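Local coordinates for coatomer subunit delta (Saccharomyces cerevisiae, PDB 5FJZ), which forms part of the COPI coatomer vesicle coat, probably serving Golgi-to-ER retrograde transport, and through its mu-homology domain binds a tryptophan-motif peptide of the tethering protein Dsl1, at residues 23-36 and 114-127. Numbering follows the deposited sequence.
Sequences INAEFSRDGTIHSS and PAEDDSLIPLTLTT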
ATOM      1  N   ILE A  23     -12.012  -0.180 -15.021  1.00 13.68           N
ATOM      2  CA  ILE A  23     -12.049  -1.501 -15.623  1.00 13.74           C
ATOM      3  C   ILE A  23     -10.674  -2.124 -15.536  1.00 15.82           C
ATOM      4  O   ILE A  23      -9.707  -1.530 -16.020  1.00 16.00           O
ATOM      5  CB  ILE A  23     -12.619  -1.496 -17.066  1.00 11.94           C
ATOM      6  CG1 ILE A  23     -12.664  -2.912 -17.704  1.00 11.93           C
ATOM      7  CG2 ILE A  23     -11.871  -0.513 -17.970  1.00 11.94           C
ATOM      8  CD1 ILE A  23     -13.685  -3.803 -17.062  1.00 13.93           C
ATOM      9  N   ASN A  24     -10.628  -3.337 -15.011  1.00 15.47           N
ATOM     10  CA  ASN A  24      -9.509  -4.235 -15.087  1.00 15.89           C
ATOM     11  C   ASN A  24      -9.852  -5.366 -16.086  1.00 16.13           C
ATOM     12  O   ASN A  24     -11.021  -5.890 -16.118  1.00 12.98           O
ATOM     13  CB  ASN A  24      -9.206  -4.940 -13.754  1.00 17.54           C
ATOM     14  CG  ASN A  24      -8.822  -3.989 -12.615  1.00 23.66           C
ATOM     15  OD1 ASN A  24      -9.315  -4.132 -11.508  1.00 40.10           O
ATOM     16  ND2 ASN A  24      -8.047  -3.028 -12.874  1.00 20.45           N
ATOM     17  N   ALA A  25      -8.849  -5.752 -16.859  1.00 15.47           N
ATOM     18  CA  ALA A  25      -9.011  -6.847 -17.796  1.00 13.90           C
ATOM     19  C   ALA A  25      -7.643  -7.478 -18.068  1.00 14.81           C
ATOM     20  O   ALA A  25      -6.608  -6.753 -18.189  1.00 17.40           O
ATOM     21  CB  ALA A  25      -9.660  -6.335 -19.072  1.00 13.93           C
ATOM     22  N   GLU A  26      -7.585  -8.789 -18.208  1.00 15.74           N
ATOM     23  CA  GLU A  26      -6.363  -9.507 -18.577  1.00 13.61           C
ATOM     24  C   GLU A  26      -6.563 -10.483 -19.755  1.00 14.58           C
ATOM     25  O   GLU A  26      -7.608 -11.192 -19.832  1.00 14.90           O
ATOM     26  CB  GLU A  26      -5.840 -10.293 -17.361  1.00 15.83           C
ATOM     27  CG  GLU A  26      -4.544 -11.102 -17.609  1.00 19.33           C
ATOM     28  CD  GLU A  26      -3.857 -11.641 -16.349  1.00 25.42           C
ATOM     29  OE1 GLU A  26      -4.140 -11.090 -15.246  1.00 22.73           O
ATOM     30  OE2 GLU A  26      -3.045 -12.591 -16.471  1.00 31.64           O
ATOM     31  N   PHE A  27      -5.599 -10.494 -20.628  1.00 13.90           N
ATOM     32  CA  PHE A  27      -5.654 -11.277 -21.935  1.00 13.52           C
ATOM     33  C   PHE A  27      -4.426 -12.119 -22.035  1.00 15.26           C
ATOM     34  O   PHE A  27      -3.373 -11.774 -21.505  1.00 16.69           O
ATOM     35  CB  PHE A  27      -5.717 -10.356 -23.178  1.00 13.30           C
ATOM     36  CG  PHE A  27      -6.810  -9.395 -23.166  1.00 13.23           C
ATOM     37  CD1 PHE A  27      -6.704  -8.219 -22.445  1.00 13.22           C
ATOM     38  CD2 PHE A  27      -7.993  -9.632 -23.844  1.00 13.27           C
ATOM     39  CE1 PHE A  27      -7.719  -7.304 -22.421  1.00 14.50           C
ATOM     40  CE2 PHE A  27      -9.007  -8.720 -23.823  1.00 12.98           C
ATOM     41  CZ  PHE A  27      -8.914  -7.564 -23.091  1.00 12.80           C
ATOM     42  N   SER A  28      -4.554 -13.362 -22.564  1.00 18.10           N
ATOM     43  CA  SER A  28      -3.430 -14.064 -22.993  1.00 20.08           C
ATOM     44  C   SER A  28      -2.810 -13.367 -24.224  1.00 18.48           C
ATOM     45  O   SER A  28      -3.431 -12.538 -24.877  1.00 17.10           O
ATOM     46  CB  SER A  28      -3.796 -15.497 -23.337  1.00 25.11           C
ATOM     47  OG  SER A  28      -4.067 -16.225 -22.148  1.00 38.05           O
ATOM     48  N   ARG A  29      -1.594 -13.741 -24.608  1.00 20.39           N
ATOM     49  CA  ARG A  29      -0.942 -13.030 -25.750  1.00 19.85           C
ATOM     50  C   ARG A  29      -1.721 -13.207 -27.027  1.00 22.89           C
ATOM     51  O   ARG A  29      -1.703 -12.298 -27.850  1.00 28.51           O
ATOM     52  CB  ARG A  29       0.462 -13.551 -26.027  1.00 21.11           C
ATOM     53  CG  ARG A  29       1.149 -13.827 -24.771  1.00 22.43           C
ATOM     54  CD  ARG A  29       2.568 -14.152 -24.906  1.00 20.93           C
ATOM     55  NE  ARG A  29       3.093 -14.147 -23.582  1.00 22.21           N
ATOM     56  CZ  ARG A  29       4.344 -14.470 -23.286  1.00 23.51           C
ATOM     57  NH1 ARG A  29       5.196 -14.845 -24.233  1.00 22.49           N
ATOM     58  NH2 ARG A  29       4.736 -14.345 -22.021  1.00 28.13           N
ATOM     59  N   ASP A  30      -2.464 -14.303 -27.175  1.00 24.21           N
ATOM     60  CA  ASP A  30      -3.278 -14.527 -28.356  1.00 25.51           C
ATOM     61  C   ASP A  30      -4.662 -13.906 -28.292  1.00 23.27           C
ATOM     62  O   ASP A  30      -5.424 -14.043 -29.219  1.00 22.78           O
ATOM     63  CB  ASP A  30      -3.397 -16.019 -28.723  1.00 30.41           C
ATOM     64  CG  ASP A  30      -4.379 -16.791 -27.807  1.00 32.12           C
ATOM     65  OD1 ASP A  30      -4.858 -16.282 -26.774  1.00 25.33           O
ATOM     66  OD2 ASP A  30      -4.668 -17.952 -28.098  1.00 33.36           O
ATOM     67  N   GLY A  31      -4.930 -13.100 -27.267  1.00 22.06           N
ATOM     68  CA  GLY A  31      -6.147 -12.397 -27.168  1.00 17.36           C
ATOM     69  C   GLY A  31      -7.232 -13.148 -26.403  1.00 20.11           C
ATOM     70  O   GLY A  31      -8.336 -12.650 -26.317  1.00 23.43           O
ATOM     71  N   THR A  32      -6.957 -14.331 -25.892  1.00 17.92           N
ATOM     72  CA  THR A  32      -8.016 -15.009 -25.116  1.00 17.83           C
ATOM     73  C   THR A  32      -8.236 -14.252 -23.810  1.00 17.34           C
ATOM     74  O   THR A  32      -7.256 -14.017 -23.090  1.00 19.83           O
ATOM     75  CB  THR A  32      -7.595 -16.434 -24.730  1.00 18.12           C
ATOM     76  OG1 THR A  32      -7.306 -17.161 -25.929  1.00 18.62           O
ATOM     77  CG2 THR A  32      -8.717 -17.153 -23.983  1.00 20.75           C
ATOM     78  N   ILE A  33      -9.470 -13.928 -23.497  1.00 16.12           N
ATOM     79  CA  ILE A  33      -9.822 -13.206 -22.251  1.00 17.41           C
ATOM     80  C   ILE A  33      -9.620 -14.128 -21.066  1.00 17.45           C
ATOM     81  O   ILE A  33     -10.195 -15.223 -20.985  1.00 16.80           O
ATOM     82  CB  ILE A  33     -11.198 -12.616 -22.345  1.00 17.35           C
ATOM     83  CG1 ILE A  33     -11.322 -11.669 -23.561  1.00 17.15           C
ATOM     84  CG2 ILE A  33     -11.535 -11.857 -21.079  1.00 20.26           C
ATOM     85  CD1 ILE A  33     -12.739 -11.376 -23.977  1.00 17.31           C
ATOM     86  N   HIS A  34      -8.780 -13.728 -20.116  1.00 13.72           N
ATOM     87  CA  HIS A  34      -8.697 -14.379 -18.800  1.00 12.71           C
ATOM     88  C   HIS A  34      -9.643 -13.941 -17.721  1.00 15.29           C
ATOM     89  O   HIS A  34     -10.215 -14.773 -17.054  1.00 14.18           O
ATOM     90  CB  HIS A  34      -7.226 -14.195 -18.321  1.00 15.29           C
ATOM     91  CG  HIS A  34      -6.968 -14.701 -16.950  1.00 16.13           C
ATOM     92  ND1 HIS A  34      -7.002 -13.864 -15.844  1.00 14.93           N
ATOM     93  CD2 HIS A  34      -6.720 -15.942 -16.492  1.00 13.89           C
ATOM     94  CE1 HIS A  34      -6.835 -14.595 -14.773  1.00 14.90           C
ATOM     95  NE2 HIS A  34      -6.641 -15.857 -15.137  1.00 13.86           N
ATOM     96  N   SER A  35      -9.928 -12.619 -17.628  1.00 13.36           N
ATOM     97  CA  SER A  35     -10.691 -12.086 -16.541  1.00 13.89           C
ATOM     98  C   SER A  35     -10.892 -10.669 -16.744  1.00 13.23           C
ATOM     99  O   SER A  35     -10.206 -10.033 -17.586  1.00 13.27           O
ATOM    100  CB  SER A  35      -9.961 -12.226 -15.194  1.00 16.13           C
ATOM    101  OG  SER A  35      -8.668 -11.617 -15.288  1.00 15.78           O
ATOM    102  N   SER A  36     -11.870 -10.133 -16.013  1.00 13.60           N
ATOM    103  CA  SER A  36     -12.175  -8.757 -16.002  1.00 15.67           C
ATOM    104  C   SER A  36     -12.903  -8.391 -14.701  1.00 16.83           C
ATOM    105  O   SER A  36     -13.537  -9.210 -14.043  1.00 17.48           O
ATOM    106  CB  SER A  36     -12.913  -8.233 -17.281  1.00 18.44           C
ATOM    107  OG  SER A  36     -14.126  -8.949 -17.514  1.00 18.20           O
ATOM    108  N   PRO A 114     -15.428 -13.908 -16.086  1.00 15.08           N
ATOM    109  CA  PRO A 114     -14.394 -14.928 -16.167  1.00 15.26           C
ATOM    110  C   PRO A 114     -13.716 -15.062 -17.582  1.00 16.41           C
ATOM    111  O   PRO A 114     -13.888 -14.193 -18.422  1.00 17.66           O
ATOM    112  CB  PRO A 114     -15.196 -16.196 -15.790  1.00 16.06           C
ATOM    113  CG  PRO A 114     -16.474 -15.943 -16.507  1.00 15.19           C
ATOM    114  CD  PRO A 114     -16.785 -14.517 -16.330  1.00 17.60           C
ATOM    115  N   ALA A 115     -13.006 -16.134 -17.768  1.00 17.81           N
ATOM    116  CA  ALA A 115     -12.281 -16.412 -19.005  1.00 18.32           C
ATOM    117  C   ALA A 115     -13.276 -16.446 -20.182  1.00 19.96           C
ATOM    118  O   ALA A 115     -14.434 -16.861 -20.020  1.00 18.71           O
ATOM    119  CB  ALA A 115     -11.548 -17.672 -18.877  1.00 17.26           C
ATOM    120  N   GLU A 116     -12.861 -15.843 -21.263  1.00 22.28           N
ATOM    121  CA  GLU A 116     -13.598 -15.827 -22.544  1.00 21.81           C
ATOM    122  C   GLU A 116     -14.939 -15.047 -22.489  1.00 25.52           C
ATOM    123  O   GLU A 116     -15.761 -15.219 -23.351  1.00 26.18           O
ATOM    124  CB  GLU A 116     -13.849 -17.250 -23.004  1.00 21.94           C
ATOM    125  CG  GLU A 116     -12.634 -18.128 -22.959  1.00 24.73           C
ATOM    126  CD  GLU A 116     -12.882 -19.371 -23.819  1.00 36.89           C
ATOM    127  OE1 GLU A 116     -13.696 -20.178 -23.413  1.00 36.48           O
ATOM    128  OE2 GLU A 116     -12.346 -19.488 -24.939  1.00 38.91           O
ATOM    129  N   ASP A 117     -15.144 -14.161 -21.501  1.00 24.17           N
ATOM    130  CA  ASP A 117     -16.375 -13.402 -21.418  1.00 25.02           C
ATOM    131  C   ASP A 117     -16.048 -11.937 -21.624  1.00 24.66           C
ATOM    132  O   ASP A 117     -15.229 -11.397 -20.845  1.00 23.81           O
ATOM    133  CB  ASP A 117     -16.987 -13.644 -20.041  1.00 29.47           C
ATOM    134  CG  ASP A 117     -18.279 -12.894 -19.814  1.00 30.54           C
ATOM    135  OD1 ASP A 117     -18.528 -11.834 -20.469  1.00 30.03           O
ATOM    136  OD2 ASP A 117     -19.033 -13.357 -18.930  1.00 28.95           O
ATOM    137  N   ASP A 118     -16.617 -11.316 -22.663  1.00 24.25           N
ATOM    138  CA  ASP A 118     -16.280  -9.954 -23.057  1.00 24.51           C
ATOM    139  C   ASP A 118     -17.281  -8.921 -22.624  1.00 23.68           C
ATOM    140  O   ASP A 118     -17.179  -7.736 -23.036  1.00 23.55           O
ATOM    141  CB  ASP A 118     -16.000  -9.839 -24.586  1.00 29.51           C
ATOM    142  CG  ASP A 118     -17.211 -10.234 -25.448  1.00 33.15           C
ATOM    143  OD1 ASP A 118     -18.346 -10.123 -24.958  1.00 35.34           O
ATOM    144  OD2 ASP A 118     -16.997 -10.697 -26.595  1.00 36.77           O
ATOM    145  N   SER A 119     -18.238  -9.299 -21.784  1.00 22.03           N
ATOM    146  CA  SER A 119     -19.318  -8.388 -21.478  1.00 25.70           C
ATOM    147  C   SER A 119     -18.913  -7.106 -20.790  1.00 26.68           C
ATOM    148  O   SER A 119     -19.578  -6.036 -20.966  1.00 21.27           O
ATOM    149  CB  SER A 119     -20.460  -9.099 -20.701  1.00 32.36           C
ATOM    150  OG  SER A 119     -19.968  -9.603 -19.488  1.00 34.78           O
ATOM    151  N   LEU A 120     -17.790  -7.136 -20.068  1.00 18.83           N
ATOM    152  CA  LEU A 120     -17.328  -5.945 -19.374  1.00 18.40           C
ATOM    153  C   LEU A 120     -16.194  -5.197 -20.067  1.00 15.89           C
ATOM    154  O   LEU A 120     -15.690  -4.228 -19.483  1.00 16.60           O
ATOM    155  CB  LEU A 120     -16.765  -6.357 -17.995  1.00 16.76           C
ATOM    156  CG  LEU A 120     -17.673  -6.548 -16.768  1.00 19.22           C
ATOM    157  CD1 LEU A 120     -19.170  -6.503 -16.924  1.00 19.97           C
ATOM    158  CD2 LEU A 120     -17.157  -7.526 -15.696  1.00 18.03           C
ATOM    159  N   ILE A 121     -15.717  -5.701 -21.216  1.00 16.61           N
ATOM    160  CA  ILE A 121     -14.478  -5.191 -21.853  1.00 16.72           C
ATOM    161  C   ILE A 121     -14.800  -4.134 -22.921  1.00 17.42           C
ATOM    162  O   ILE A 121     -15.543  -4.441 -23.865  1.00 20.37           O
ATOM    163  CB  ILE A 121     -13.694  -6.417 -22.323  1.00 18.47           C
ATOM    164  CG1 ILE A 121     -13.159  -7.101 -21.005  1.00 19.06           C
ATOM    165  CG2 ILE A 121     -12.606  -6.065 -23.313  1.00 18.29           C
ATOM    166  CD1 ILE A 121     -12.427  -8.414 -21.176  1.00 17.26           C
ATOM    167  N   PRO A 122     -14.306  -2.914 -22.758  1.00 16.26           N
ATOM    168  CA  PRO A 122     -14.496  -1.938 -23.812  1.00 19.98           C
ATOM    169  C   PRO A 122     -13.507  -2.127 -25.022  1.00 19.55           C
ATOM    170  O   PRO A 122     -13.789  -1.644 -26.108  1.00 20.68           O
ATOM    171  CB  PRO A 122     -14.218  -0.636 -23.117  1.00 22.05           C
ATOM    172  CG  PRO A 122     -13.218  -0.977 -22.050  1.00 20.91           C
ATOM    173  CD  PRO A 122     -13.536  -2.360 -21.596  1.00 17.29           C
ATOM    174  N   LEU A 123     -12.338  -2.660 -24.750  1.00 16.54           N
ATOM    175  CA  LEU A 123     -11.229  -2.761 -25.725  1.00 16.40           C
ATOM    176  C   LEU A 123     -10.553  -4.107 -25.660  1.00 15.75           C
ATOM    177  O   LEU A 123      -9.893  -4.440 -24.672  1.00 16.19           O
ATOM    178  CB  LEU A 123     -10.260  -1.631 -25.503  1.00 16.58           C
ATOM    179  CG  LEU A 123      -9.159  -1.475 -26.519  1.00 16.44           C
ATOM    180  CD1 LEU A 123      -9.627  -0.797 -27.760  1.00 15.49           C
ATOM    181  CD2 LEU A 123      -8.008  -0.686 -25.878  1.00 19.46           C
ATOM    182  N   THR A 124     -10.707  -4.934 -26.694  1.00 17.57           N
ATOM    183  CA  THR A 124     -10.083  -6.244 -26.765  1.00 17.67           C
ATOM    184  C   THR A 124      -8.725  -6.103 -27.372  1.00 19.13           C
ATOM    185  O   THR A 124      -8.484  -5.187 -28.099  1.00 16.75           O
ATOM    186  CB  THR A 124     -10.943  -7.255 -27.586  1.00 24.56           C
ATOM    187  OG1 THR A 124     -11.286  -6.675 -28.813  1.00 19.04           O
ATOM    188  CG2 THR A 124     -12.268  -7.508 -26.899  1.00 27.67           C
ATOM    189  N   LEU A 125      -7.804  -6.964 -26.924  1.00 18.19           N
ATOM    190  CA  LEU A 125      -6.393  -6.923 -27.296  1.00 18.06           C
ATOM    191  C   LEU A 125      -5.846  -8.283 -27.715  1.00 17.70           C
ATOM    192  O   LEU A 125      -6.229  -9.312 -27.155  1.00 19.80           O
ATOM    193  CB  LEU A 125      -5.640  -6.545 -26.070  1.00 19.76           C
ATOM    194  CG  LEU A 125      -5.342  -5.124 -25.711  1.00 22.65           C
ATOM    195  CD1 LEU A 125      -6.018  -3.986 -26.436  1.00 21.23           C
ATOM    196  CD2 LEU A 125      -5.245  -4.906 -24.185  1.00 23.29           C
ATOM    197  N   THR A 126      -4.921  -8.297 -28.688  1.00 17.00           N
ATOM    198  CA  THR A 126      -4.235  -9.417 -29.104  1.00 18.25           C
ATOM    199  C   THR A 126      -2.862  -8.992 -29.551  1.00 18.37           C
ATOM    200  O   THR A 126      -2.689  -7.847 -30.011  1.00 15.93           O
ATOM    201  CB  THR A 126      -4.903 -10.047 -30.382  1.00 24.20           C
ATOM    202  OG1 THR A 126      -6.261 -10.400 -30.116  1.00 29.07           O
ATOM    203  CG2 THR A 126      -4.175 -11.297 -30.764  1.00 25.93           C
ATOM    204  N   THR A 127      -1.909  -9.873 -29.434  1.00 16.28           N
ATOM    205  CA  THR A 127      -0.552  -9.527 -29.856  1.00 19.67           C
ATOM    206  C   THR A 127       0.011 -10.584 -30.790  1.00 20.67           C
ATOM    207  O   THR A 127      -0.304 -11.762 -30.657  1.00 20.22           O
ATOM    208  CB  THR A 127       0.384  -9.302 -28.660  1.00 19.39           C
ATOM    209  OG1 THR A 127       0.581 -10.488 -27.907  1.00 19.75           O
ATOM    210  CG2 THR A 127      -0.167  -8.264 -27.717  1.00 21.66           C
TER
HETATM  211  O   HOH W   1      -8.828 -10.069 -27.348  1.00 20.96           O
HETATM  212  O   HOH W   2     -13.730 -11.396 -18.610  1.00 14.90           O
HETATM  213  O   HOH W   3     -15.769  -9.003 -19.797  1.00 21.43           O
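Phe27 of the hairpin 23-36 lays one face of its ring against Leu125 of segment 114-127. With CG anti to its carbonyl carbon (chi1 -55°), the ring is carried across the start of strand 123-127. Its CB, CG and CD2 lie near Leu125 O; CD1 and CE1 run along Leu125 CD2, CE1 at 3.9 Å; CE2 approaches the backbone of Thr124 and Leu125; and CZ ends 3.6 Å from Leu123 O. Leu125 CB sits over the Phe27 ring in a CH-pi contact, 4.2 Å from the ring centroid. Ile121 CG2 meets the ring edge in its plane. Trimming Phe27 to an alanine is likely to open a gap between the hairpin and strand 123-127 and to leave Leu125 CB and Ile121 CG2 without the ring they pack on. Beyond the ring, Ile121 CD1 reaches Ile33 CG2 tip to tip, 3.6 Å apart.

Polar links close both ends. At the type I turn of the hairpin, Arg29 O is gripped twice by Thr127, from its N and its OG1, each at 2.9 Å; Thr127 OG1 is also hydrogen-bonded to Tyr218 OH. Toward Pro114, Glu116 N donates to Ile33 O at 2.8 Å, and two waters bridge Ser36 OG to Asp117 O.

The axes of strands 23-27 and 123-127 run 27° from parallel, and the contact packs the long mixed sheet against the edge strand of the four-stranded one, within the region that interacts with DSL1. Strand 220-229 lies against Ile23, Pro122 and Leu125, Tyr267 of strand 257-269 packs on Ile121 and Pro122, and Arg110 of a second subunit meets Glu26 (salt bridge) and His34 (hydrogen bond) on the hairpin.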